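PDB 6Y43: angiopoietin-related protein 6 from Homo sapiens, which is probably a secreted angiopoietin-like growth factor, whose calcium-binding fibrinogen-like globe is likely to mediate recognition of partner molecules. Local coordinates for residues Phe61-Gln66 and Ala70-Pro75; Tyr26-Gly31 and Val35-Glu40; Glu78-Leu83 and Asn179-Trp184; Tyr125-Gly130 and Gly169-Ala174. One frame throughout, in Å; residues are numbered along the deposited sequence.

Contact 3 lies deepest, its centre about 7 Å from the centre of the chain, and contact 4 is likewise buried; contact 2 is partly buried and contact 1 belongs to the surface. All four reach one antiparallel sheet. Contact 2 is held by four backbone bonds between hairpin strands, contact 1 by a helical bond and a T-shaped ring pair, contact 3 by an amide over an indole with no hydrogen bond between its segments, contact 4 by one indole N-H and a CH-pi contact. Strands 72-73 and 79-80 pair, joining contacts 1 and 3. Contact 4 is nested within the loop that contact 3 closes, and the two meet where Asn181 of contact 3 bonds to Gly169 of contact 4.

Contact 1 (Phe61-Gln66 and Ala70-Pro75); sequences FFTTWQ and AGFGRP. With EDO (1,2-ethanediol), chain D.
Gln66 and Ala70 are joined by one helical turn, with Ala70 N donating to Gln66 O at 2.9 Å, while outside that turn the CA atoms of Phe61 and Phe72 lie 8.5 Å apart. Phe72 fills that wider gap and has the most surface buried here. Its CG sits between the backbone N and the carbonyl carbon (chi1 56°), which carries the ring between Phe61 and Thr63. The ring's edge, led by CE1 and CZ, meets the face of Phe61 in a T-shaped pair with centroids 4.8 Å apart and planes at 76°. CE1 stands over the centre of the Phe61 ring, and CZ comes within 3.6 Å of Phe61 CD2. Over one face of Phe72, the methyl CG2 of Thr63 makes a CH-pi contact, 3.9 Å from the centroid and 23° off the normal. Tyr68, from the intervening helix, adds another edge-to-face partner to Phe72; Trp80 meets it too. An ethanediol, probably from the crystallisation liquor, donates from O2 to Thr63 O at 2.6 Å. Thr64 caps the helix start through His67 N, and Gly71, with positive phi, leaves its end: a capped short helix leading into a strand of the fibrinogen-like globe.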
# COMPACT_ATOMS: atom_id res chain seq x y z
N PHE A 61 -3.10 12.25 -3.58
CA PHE A 61 -3.75 11.18 -2.85
C PHE A 61 -4.97 11.66 -2.07
O PHE A 61 -5.68 10.84 -1.48
CB PHE A 61 -2.76 10.49 -1.91
CG PHE A 61 -1.93 9.42 -2.58
CD1 PHE A 61 -0.97 9.75 -3.52
CD2 PHE A 61 -2.13 8.08 -2.27
CE1 PHE A 61 -0.22 8.75 -4.15
CE2 PHE A 61 -1.37 7.07 -2.88
CZ PHE A 61 -0.44 7.41 -3.82
N PHE A 62 -5.23 12.96 -2.05
CA PHE A 62 -6.48 13.48 -1.48
C PHE A 62 -7.54 13.46 -2.59
O PHE A 62 -7.83 14.46 -3.22
CB PHE A 62 -6.29 14.88 -0.92
CG PHE A 62 -7.50 15.40 -0.17
CD1 PHE A 62 -7.81 14.89 1.06
CD2 PHE A 62 -8.33 16.38 -0.71
CE1 PHE A 62 -8.92 15.34 1.79
CE2 PHE A 62 -9.46 16.84 -0.01
CZ PHE A 62 -9.74 16.32 1.24
N THR A 63 -8.11 12.28 -2.84
CA THR A 63 -8.96 12.11 -4.02
C THR A 63 -10.18 11.26 -3.69
O THR A 63 -10.36 10.82 -2.56
CB THR A 63 -8.17 11.52 -5.20
OG1 THR A 63 -8.98 11.51 -6.38
CG2 THR A 63 -7.70 10.12 -4.91
N THR A 64 -10.99 11.00 -4.73
CA THR A 64 -12.36 10.51 -4.58
C THR A 64 -12.41 9.03 -4.20
O THR A 64 -11.52 8.25 -4.52
CB THR A 64 -13.15 10.67 -5.89
OG1 THR A 64 -12.65 9.80 -6.91
CG2 THR A 64 -13.08 12.11 -6.41
N TRP A 65 -13.52 8.64 -3.55
CA TRP A 65 -13.79 7.22 -3.34
C TRP A 65 -13.66 6.44 -4.64
O TRP A 65 -13.03 5.39 -4.69
CB TRP A 65 -15.20 7.03 -2.74
CG TRP A 65 -15.57 5.58 -2.62
CD1 TRP A 65 -16.33 4.86 -3.49
CD2 TRP A 65 -15.18 4.67 -1.57
NE1 TRP A 65 -16.44 3.57 -3.07
CE2 TRP A 65 -15.75 3.42 -1.88
CE3 TRP A 65 -14.42 4.79 -0.40
CZ2 TRP A 65 -15.59 2.30 -1.06
CZ3 TRP A 65 -14.27 3.67 0.41
CH2 TRP A 65 -14.83 2.44 0.08
N GLN A 66 -14.24 6.96 -5.73
CA GLN A 66 -14.16 6.23 -6.99
C GLN A 66 -12.70 6.02 -7.41
O GLN A 66 -12.36 4.97 -7.98
CB GLN A 66 -14.93 6.98 -8.07
CG GLN A 66 -14.90 6.31 -9.45
CD GLN A 66 -15.38 4.86 -9.42
OE1 GLN A 66 -16.34 4.53 -8.73
NE2 GLN A 66 -14.72 4.00 -10.18
N ALA A 70 -10.90 2.43 -7.95
CA ALA A 70 -10.43 1.99 -9.25
C ALA A 70 -8.92 1.98 -9.40
O ALA A 70 -8.41 1.24 -10.25
CB ALA A 70 -11.03 2.88 -10.35
N GLY A 71 -8.21 2.76 -8.60
CA GLY A 71 -6.78 2.97 -8.73
C GLY A 71 -6.50 4.32 -9.35
O GLY A 71 -7.31 4.88 -10.10
N PHE A 72 -5.35 4.90 -8.98
CA PHE A 72 -4.91 6.15 -9.58
C PHE A 72 -3.39 6.20 -9.59
O PHE A 72 -2.72 5.40 -8.93
CB PHE A 72 -5.49 7.38 -8.86
CG PHE A 72 -5.21 7.45 -7.39
CD1 PHE A 72 -4.08 8.06 -6.89
CD2 PHE A 72 -6.13 6.93 -6.48
CE1 PHE A 72 -3.85 8.12 -5.54
CE2 PHE A 72 -5.90 7.00 -5.13
CZ PHE A 72 -4.76 7.60 -4.66
N GLY A 73 -2.85 7.15 -10.35
CA GLY A 73 -1.41 7.24 -10.51
C GLY A 73 -0.94 6.31 -11.62
O GLY A 73 -1.75 5.74 -12.36
N ARG A 74 0.37 6.18 -11.74
CA ARG A 74 0.91 5.33 -12.81
C ARG A 74 2.02 4.46 -12.25
O ARG A 74 2.73 4.85 -11.32
CB ARG A 74 1.43 6.12 -14.02
CG ARG A 74 0.32 6.85 -14.77
CD ARG A 74 -0.74 6.00 -15.49
NE ARG A 74 -1.68 6.95 -16.10
CZ ARG A 74 -2.88 7.25 -15.62
NH1 ARG A 74 -3.35 6.62 -14.55
NH2 ARG A 74 -3.63 8.16 -16.26
N PRO A 75 2.13 3.23 -12.75
CA PRO A 75 2.96 2.23 -12.08
C PRO A 75 4.45 2.49 -12.17
O PRO A 75 5.21 1.83 -11.44
CB PRO A 75 2.59 0.92 -12.80
CG PRO A 75 2.11 1.36 -14.15
CD PRO A 75 1.41 2.68 -13.92
C1 EDO D . -9.36 11.53 0.70
O1 EDO D . -10.05 11.02 1.85
C2 EDO D . -10.25 12.55 -0.01
O2 EDO D . -11.44 11.89 -0.45

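Contact 2 (Tyr26-Gly31 and Val35-Glu40); sequences YELRVG and VSVWCE
Tyr26, Val35 and Leu28 lose the most surface between these strands, and each belongs to a hydrogen-bonded antiparallel pair. Tyr26 N donates to Val37 O at 2.7 Å, and Val37 N returns a bond to Tyr26 O at 2.8 Å. Leu28 and Val35 do the same, Leu28 N reaching Val35 O with an N-H...O angle of 173°. Between these pairs Glu27 faces Ser36, a non-hydrogen-bonded pair; beside it Ser36 CA makes a CA-H...O contact with Tyr26 O at 3.3 Å. With CG anti to its carbonyl carbon (chi1 -69°), Tyr26 brings its ring against Cys39, whose SG is 3.8 Å from the centroid and approaches obliquely. That sulfur is disulfide-bonded to Cys12, while the phenol OH is hydrogen-bonded to Gln22 O. With an alanine here, Cys39 would probably lose its aromatic cover and Gln22 O its phenol partner. On the same face as Tyr26, Leu28 crosses Val37 at about a right angle, its CG 3.6 Å from Val37 CG2. The N-to-C directions of the two short strand segments are 125° apart, well short of strict antiparallel. They form a twisted beta hairpin of the fibrinogen-like domain, tied to helix 12-17 through the Cys12-Cys39 disulfide.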
# COMPACT_ATOMS: atom_id res chain seq x y z
N TYR A 26 5.21 -4.67 -14.89
CA TYR A 26 4.74 -5.94 -15.41
C TYR A 26 3.24 -5.89 -15.61
O TYR A 26 2.53 -5.13 -14.94
CB TYR A 26 5.08 -7.11 -14.48
CG TYR A 26 6.54 -7.46 -14.36
CD1 TYR A 26 7.44 -6.59 -13.77
CD2 TYR A 26 7.01 -8.68 -14.81
CE1 TYR A 26 8.79 -6.93 -13.64
CE2 TYR A 26 8.36 -9.01 -14.69
CZ TYR A 26 9.23 -8.14 -14.11
OH TYR A 26 10.56 -8.49 -13.99
N GLU A 27 2.75 -6.72 -16.52
CA GLU A 27 1.33 -6.88 -16.79
C GLU A 27 0.78 -8.04 -15.96
O GLU A 27 1.23 -9.18 -16.11
CB GLU A 27 1.08 -7.16 -18.26
CG GLU A 27 1.30 -6.01 -19.21
CD GLU A 27 1.06 -6.49 -20.63
OE1 GLU A 27 1.74 -7.46 -21.04
OE2 GLU A 27 0.12 -5.98 -21.29
N LEU A 28 -0.22 -7.75 -15.12
CA LEU A 28 -0.92 -8.76 -14.34
C LEU A 28 -2.35 -8.91 -14.82
O LEU A 28 -3.02 -7.93 -15.10
CB LEU A 28 -0.93 -8.38 -12.86
CG LEU A 28 0.37 -8.12 -12.14
CD1 LEU A 28 0.06 -8.12 -10.63
CD2 LEU A 28 1.40 -9.17 -12.52
N ARG A 29 -2.83 -10.15 -14.85
CA ARG A 29 -4.24 -10.41 -15.17
C ARG A 29 -4.99 -10.48 -13.85
O ARG A 29 -4.90 -11.47 -13.12
CB ARG A 29 -4.42 -11.70 -15.97
CG ARG A 29 -5.92 -12.05 -16.23
CD ARG A 29 -6.06 -13.10 -17.34
NE ARG A 29 -5.53 -12.59 -18.60
CZ ARG A 29 -4.52 -13.13 -19.28
NH1 ARG A 29 -3.92 -14.23 -18.84
NH2 ARG A 29 -4.11 -12.57 -20.41
N VAL A 30 -5.71 -9.42 -13.53
CA VAL A 30 -6.45 -9.30 -12.28
C VAL A 30 -7.93 -9.37 -12.61
O VAL A 30 -8.50 -8.43 -13.18
CB VAL A 30 -6.09 -8.01 -11.53
CG1 VAL A 30 -6.83 -8.00 -10.17
CG2 VAL A 30 -4.59 -7.91 -11.32
N GLY A 31 -8.54 -10.50 -12.28
CA GLY A 31 -9.93 -10.72 -12.62
C GLY A 31 -10.08 -10.84 -14.12
O GLY A 31 -9.43 -11.68 -14.75
N VAL A 35 -3.72 -5.37 -15.97
CA VAL A 35 -3.33 -4.11 -15.35
C VAL A 35 -1.82 -4.09 -15.23
O VAL A 35 -1.21 -5.12 -14.92
CB VAL A 35 -3.98 -3.95 -13.96
CG1 VAL A 35 -3.58 -2.66 -13.31
CG2 VAL A 35 -5.48 -4.06 -14.07
N SER A 36 -1.21 -2.94 -15.47
CA SER A 36 0.23 -2.78 -15.28
C SER A 36 0.54 -2.42 -13.83
O SER A 36 -0.09 -1.52 -13.26
CB SER A 36 0.81 -1.72 -16.21
OG SER A 36 0.85 -2.17 -17.56
N VAL A 37 1.53 -3.09 -13.25
CA VAL A 37 1.95 -2.86 -11.88
C VAL A 37 3.46 -2.83 -11.86
O VAL A 37 4.12 -3.37 -12.75
CB VAL A 37 1.46 -3.96 -10.91
CG1 VAL A 37 0.02 -4.24 -11.15
CG2 VAL A 37 2.31 -5.22 -11.10
N TRP A 38 4.03 -2.21 -10.82
CA TRP A 38 5.45 -2.35 -10.54
C TRP A 38 5.69 -3.61 -9.71
O TRP A 38 5.00 -3.83 -8.70
CB TRP A 38 6.00 -1.13 -9.79
CG TRP A 38 7.49 -1.11 -9.70
CD1 TRP A 38 8.28 -1.74 -8.75
CD2 TRP A 38 8.39 -0.44 -10.58
NE1 TRP A 38 9.60 -1.48 -9.00
CE2 TRP A 38 9.70 -0.67 -10.11
CE3 TRP A 38 8.21 0.36 -11.71
CZ2 TRP A 38 10.84 -0.17 -10.75
CZ3 TRP A 38 9.35 0.88 -12.34
CH2 TRP A 38 10.63 0.61 -11.86
N CYS A 39 6.65 -4.43 -10.13
CA CYS A 39 7.10 -5.61 -9.40
C CYS A 39 8.47 -5.33 -8.82
O CYS A 39 9.39 -4.95 -9.56
CB CYS A 39 7.23 -6.85 -10.31
SG CYS A 39 5.78 -7.52 -11.07
N GLU A 40 8.61 -5.50 -7.50
CA GLU A 40 9.90 -5.49 -6.82
C GLU A 40 10.44 -6.92 -6.87
O GLU A 40 9.91 -7.83 -6.21
CB GLU A 40 9.76 -4.98 -5.38
CG GLU A 40 10.98 -5.24 -4.53
CD GLU A 40 12.21 -4.59 -5.11
OE1 GLU A 40 12.20 -3.35 -5.30
OE2 GLU A 40 13.19 -5.31 -5.35

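Contact 3 (Glu78-Leu83 and Asn179-Trp184); sequences EYWLGL and NLNGVW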
# COMPACT_ATOMS: atom_id res chain seq x y z
N GLU A 78 4.47 7.15 -8.49
CA GLU A 78 3.55 7.08 -7.36
C GLU A 78 2.22 6.53 -7.84
O GLU A 78 1.72 6.92 -8.91
CB GLU A 78 3.35 8.45 -6.74
CG GLU A 78 4.57 8.99 -6.03
CD GLU A 78 4.21 10.18 -5.15
OE1 GLU A 78 3.23 10.88 -5.48
OE2 GLU A 78 4.89 10.40 -4.13
N TYR A 79 1.64 5.62 -7.07
CA TYR A 79 0.32 5.14 -7.45
C TYR A 79 -0.35 4.40 -6.31
O TYR A 79 0.26 4.08 -5.29
CB TYR A 79 0.37 4.25 -8.69
CG TYR A 79 0.93 2.84 -8.58
CD1 TYR A 79 2.30 2.61 -8.66
CD2 TYR A 79 0.09 1.74 -8.48
CE1 TYR A 79 2.81 1.33 -8.63
CE2 TYR A 79 0.60 0.46 -8.43
CZ TYR A 79 1.96 0.27 -8.53
OH TYR A 79 2.47 -0.99 -8.51
N TRP A 80 -1.65 4.15 -6.54
CA TRP A 80 -2.53 3.36 -5.69
C TRP A 80 -3.23 2.38 -6.63
O TRP A 80 -3.98 2.81 -7.51
CB TRP A 80 -3.55 4.25 -4.98
CG TRP A 80 -4.62 3.53 -4.23
CD1 TRP A 80 -5.93 3.39 -4.58
CD2 TRP A 80 -4.48 2.90 -2.94
NE1 TRP A 80 -6.61 2.67 -3.61
CE2 TRP A 80 -5.73 2.36 -2.60
CE3 TRP A 80 -3.40 2.70 -2.07
CZ2 TRP A 80 -5.96 1.66 -1.40
CZ3 TRP A 80 -3.61 1.99 -0.90
CH2 TRP A 80 -4.89 1.49 -0.58
N LEU A 81 -3.00 1.08 -6.44
CA LEU A 81 -3.51 0.11 -7.41
C LEU A 81 -5.03 0.10 -7.45
O LEU A 81 -5.62 -0.13 -8.52
CB LEU A 81 -2.98 -1.29 -7.10
CG LEU A 81 -3.34 -2.39 -8.10
CD1 LEU A 81 -2.79 -2.00 -9.50
CD2 LEU A 81 -2.80 -3.73 -7.65
N GLY A 82 -5.68 0.33 -6.31
CA GLY A 82 -7.13 0.37 -6.21
C GLY A 82 -7.68 -0.68 -5.27
O GLY A 82 -7.24 -1.83 -5.27
N LEU A 83 -8.69 -0.28 -4.48
CA LEU A 83 -9.31 -1.22 -3.57
C LEU A 83 -9.91 -2.41 -4.30
O LEU A 83 -9.83 -3.55 -3.82
CB LEU A 83 -10.37 -0.50 -2.75
CG LEU A 83 -9.82 0.57 -1.80
CD1 LEU A 83 -10.94 1.56 -1.46
CD2 LEU A 83 -9.20 -0.01 -0.55
N ASN A 179 -0.14 6.50 8.13
CA ASN A 179 -0.92 7.37 7.26
C ASN A 179 -0.23 7.43 5.90
O ASN A 179 0.09 8.49 5.39
CB ASN A 179 -1.06 8.76 7.88
CG ASN A 179 -2.04 9.65 7.15
OD1 ASN A 179 -3.12 9.21 6.76
ND2 ASN A 179 -1.67 10.92 6.97
N LEU A 180 -0.05 6.26 5.30
CA LEU A 180 0.80 6.21 4.12
C LEU A 180 0.17 6.87 2.91
O LEU A 180 0.89 7.19 1.96
CB LEU A 180 1.18 4.77 3.78
CG LEU A 180 1.96 4.02 4.88
CD1 LEU A 180 2.39 2.68 4.37
CD2 LEU A 180 3.14 4.84 5.39
N ASN A 181 -1.15 7.11 2.91
CA ASN A 181 -1.79 7.84 1.83
C ASN A 181 -1.96 9.32 2.13
O ASN A 181 -2.73 10.00 1.46
CB ASN A 181 -3.13 7.20 1.48
CG ASN A 181 -2.97 5.87 0.78
OD1 ASN A 181 -1.91 5.56 0.22
ND2 ASN A 181 -4.03 5.09 0.77
N GLY A 182 -1.22 9.84 3.11
CA GLY A 182 -1.34 11.22 3.51
C GLY A 182 -0.55 12.15 2.62
O GLY A 182 -0.27 11.87 1.46
N VAL A 183 -0.23 13.30 3.18
CA VAL A 183 0.46 14.35 2.45
C VAL A 183 1.95 14.02 2.41
O VAL A 183 2.59 13.93 3.45
CB VAL A 183 0.25 15.71 3.11
CG1 VAL A 183 0.95 16.78 2.28
CG2 VAL A 183 -1.22 16.01 3.28
N TRP A 184 2.50 13.86 1.20
CA TRP A 184 3.95 13.73 1.03
C TRP A 184 4.57 15.12 1.11
O TRP A 184 4.37 15.95 0.22
CB TRP A 184 4.28 13.05 -0.31
CG TRP A 184 5.74 12.70 -0.47
CD1 TRP A 184 6.36 11.55 -0.10
CD2 TRP A 184 6.76 13.52 -1.05
NE1 TRP A 184 7.70 11.60 -0.40
CE2 TRP A 184 7.97 12.80 -0.98
CE3 TRP A 184 6.76 14.80 -1.60
CZ2 TRP A 184 9.18 13.31 -1.48
CZ3 TRP A 184 7.96 15.31 -2.08
CH2 TRP A 184 9.15 14.58 -2.01
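Trp80 and Asn181 mark the nearest backbone approach, yet their CA atoms remain 8.8 Å apart, so side chains bridge the gap. Residues 78-80 and 181-184 run nearly reversed, 164° apart; the first holds strand 79-80, and the second leaves a type I turn spanning Asn179 to Gly182, closed by Gly182 N on Asn179 O at 3.0 Å. No hydrogen bond joins the two segments. From this turn Asn181 directs its amide over one face of the Trp80 indole. ND2 leads, 3.5 Å from Trp80 CZ3 and offset toward the rim of the six-membered ring, with amide and ring planes 88° apart. With Trp80 CG anti to the backbone N (chi1 172°), the benzo part of the indole lies beneath this amide. The amide is held on both polar atoms: OD1 accepts from Gln52 NE2, and ND2 donates to Gly169 O, which fixes which way round it sits. In this fibrinogen-like globe the contact thus sets a long loop, between helix 162-166 and strand 212-219, against the central sheet. Trp80 NE1 in turn donates to Tyr68 O, and Leu83 CD2 meets the indole edge. A looser approach forms beyond, where Glu78 OE2 stands over a face of Trp184, 4.4 Å from its CG. That carboxylate oxygen receives the backbone N-H groups of Gln55, Asp56 and Gly57, while Trp184 NE1 is bonded to Arg211 O.

Contact 4 (Tyr125-Gly130 and Gly169-Ala174); sequences YRLRLG and GWWYHA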
# COMPACT_ATOMS: atom_id res chain seq x y z
N TYR A 125 -14.51 -2.49 2.10
CA TYR A 125 -13.11 -2.86 1.92
C TYR A 125 -12.37 -2.91 3.25
O TYR A 125 -11.19 -2.55 3.36
CB TYR A 125 -12.42 -1.90 0.95
CG TYR A 125 -12.93 -1.98 -0.49
CD1 TYR A 125 -12.69 -3.10 -1.27
CD2 TYR A 125 -13.63 -0.93 -1.05
CE1 TYR A 125 -13.14 -3.18 -2.59
CE2 TYR A 125 -14.08 -0.98 -2.37
CZ TYR A 125 -13.81 -2.10 -3.13
OH TYR A 125 -14.27 -2.18 -4.43
N ARG A 126 -13.06 -3.43 4.27
CA ARG A 126 -12.47 -3.64 5.58
C ARG A 126 -11.15 -4.40 5.48
O ARG A 126 -11.05 -5.40 4.78
CB ARG A 126 -13.45 -4.42 6.46
CG ARG A 126 -14.55 -3.60 7.07
CD ARG A 126 -15.41 -4.40 8.08
NE ARG A 126 -16.45 -3.49 8.55
CZ ARG A 126 -16.37 -2.78 9.66
NH1 ARG A 126 -15.33 -2.93 10.48
NH2 ARG A 126 -17.35 -1.95 9.96
N LEU A 127 -10.16 -3.93 6.23
CA LEU A 127 -8.84 -4.54 6.26
C LEU A 127 -8.80 -5.78 7.14
O LEU A 127 -9.40 -5.82 8.22
CB LEU A 127 -7.83 -3.53 6.78
CG LEU A 127 -6.35 -3.91 6.91
CD1 LEU A 127 -5.73 -4.19 5.53
CD2 LEU A 127 -5.64 -2.78 7.62
N ARG A 128 -8.10 -6.82 6.65
CA ARG A 128 -7.74 -8.00 7.45
C ARG A 128 -6.22 -8.20 7.34
O ARG A 128 -5.71 -8.12 6.25
CB ARG A 128 -8.48 -9.24 6.95
CG ARG A 128 -9.90 -9.44 7.43
CD ARG A 128 -10.81 -8.67 6.51
NE ARG A 128 -12.22 -8.77 6.87
CZ ARG A 128 -12.81 -8.10 7.85
NH1 ARG A 128 -12.10 -7.25 8.61
NH2 ARG A 128 -14.11 -8.26 8.09
N LEU A 129 -5.50 -8.42 8.42
CA LEU A 129 -4.02 -8.50 8.39
C LEU A 129 -3.64 -9.90 8.86
O LEU A 129 -4.53 -10.66 9.34
CB LEU A 129 -3.49 -7.42 9.30
CG LEU A 129 -3.50 -6.03 8.70
CD1 LEU A 129 -2.98 -5.05 9.71
CD2 LEU A 129 -2.61 -6.14 7.43
N GLY A 130 -2.38 -10.34 8.76
CA GLY A 130 -2.04 -11.39 9.68
C GLY A 130 -0.99 -11.09 10.72
O GLY A 130 -0.74 -9.91 11.07
N GLY A 169 -7.04 8.42 1.83
CA GLY A 169 -8.00 7.34 1.97
C GLY A 169 -7.32 6.25 2.77
O GLY A 169 -6.17 5.89 2.49
N TRP A 170 -8.00 5.75 3.81
CA TRP A 170 -7.33 4.82 4.70
C TRP A 170 -8.35 4.16 5.60
O TRP A 170 -9.48 4.64 5.75
CB TRP A 170 -6.29 5.56 5.53
CG TRP A 170 -5.16 4.77 6.17
CD1 TRP A 170 -4.93 4.60 7.50
CD2 TRP A 170 -4.06 4.11 5.49
NE1 TRP A 170 -3.79 3.88 7.70
CE2 TRP A 170 -3.23 3.56 6.49
CE3 TRP A 170 -3.72 3.93 4.15
CZ2 TRP A 170 -2.08 2.85 6.18
CZ3 TRP A 170 -2.57 3.23 3.85
CH2 TRP A 170 -1.77 2.69 4.87
N TRP A 171 -7.90 3.08 6.24
CA TRP A 171 -8.69 2.36 7.23
C TRP A 171 -8.55 3.06 8.58
O TRP A 171 -8.03 2.52 9.57
CB TRP A 171 -8.26 0.91 7.28
CG TRP A 171 -8.22 0.21 5.93
CD1 TRP A 171 -9.26 -0.43 5.30
CD2 TRP A 171 -7.10 0.10 5.04
NE1 TRP A 171 -8.84 -0.95 4.09
CE2 TRP A 171 -7.52 -0.64 3.92
CE3 TRP A 171 -5.76 0.53 5.10
CZ2 TRP A 171 -6.67 -0.94 2.86
CZ3 TRP A 171 -4.93 0.23 4.03
CH2 TRP A 171 -5.39 -0.50 2.93
N TYR A 172 -8.94 4.33 8.60
CA TYR A 172 -8.74 5.15 9.78
C TYR A 172 -9.46 4.58 11.00
O TYR A 172 -10.57 4.04 10.90
CB TYR A 172 -9.18 6.61 9.52
CG TYR A 172 -8.25 7.41 8.61
CD1 TYR A 172 -6.93 7.68 8.97
CD2 TYR A 172 -8.69 7.91 7.39
CE1 TYR A 172 -6.09 8.40 8.15
CE2 TYR A 172 -7.86 8.63 6.57
CZ TYR A 172 -6.55 8.90 6.97
OH TYR A 172 -5.72 9.62 6.12
N HIS A 173 -8.80 4.73 12.15
CA HIS A 173 -9.30 4.32 13.46
C HIS A 173 -9.62 5.60 14.19
O HIS A 173 -10.66 6.24 13.89
CB HIS A 173 -8.23 3.47 14.17
CG HIS A 173 -8.71 2.82 15.43
ND1 HIS A 173 -8.22 1.60 15.85
CD2 HIS A 173 -9.60 3.22 16.37
CE1 HIS A 173 -8.81 1.27 17.00
NE2 HIS A 173 -9.64 2.23 17.33
N ALA A 174 -8.78 6.08 15.10
CA ALA A 174 -9.02 7.34 15.82
C ALA A 174 -7.73 8.04 16.24
O ALA A 174 -7.47 8.26 17.43
CB ALA A 174 -9.89 7.06 17.05
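Tyr125 meets Trp171 through its backbone: Trp171 NE1 donates to Tyr125 O at 2.9 Å. The oxygen lies in the ring plane at the indole edge, and the nitrogen approaches nearly along the C=O axis, although the N-H...O angle of 141° shows a bent bond. The Tyr125 ring turns to other neighbours, packing on Leu83 and Tyr87 of helix 83-90, and its OH is hydrogen-bonded to Glu84 OE1. Arg126 adds little, its carbonyl carbon standing 4.4 Å from Trp171 NE1. At Leu127 the chain enters strand 127-133, and here the CA atoms of Leu127 and Trp171 are 7.0 Å apart. Leu127 CB sits over one face of the indole in a CH-pi contact, 3.7 Å from the five-membered-ring centroid and 10° off its normal. Its CD2 reaches toward the benzo side, 4.1 Å from Trp171 CD2. Within the fibrinogen-like fold this packs an edge strand of the sheet against the loop that follows helix 162-166, and Trp171 is itself the centre of an inverse gamma turn there. With CG anti to its carbonyl carbon (chi1 -52°), Trp171 sends its indole across to Leu127, NE1 toward Tyr125 O. A leucine in place of Trp171 would probably leave Tyr125 O without its indole donor and Leu127 CB without the flat face it rests on. Leu118 also touches Trp171 and Phe116 touches Leu127, both from strand 108-118. Farther on, Arg128 turns to salt bridges with Glu119 and Asp145.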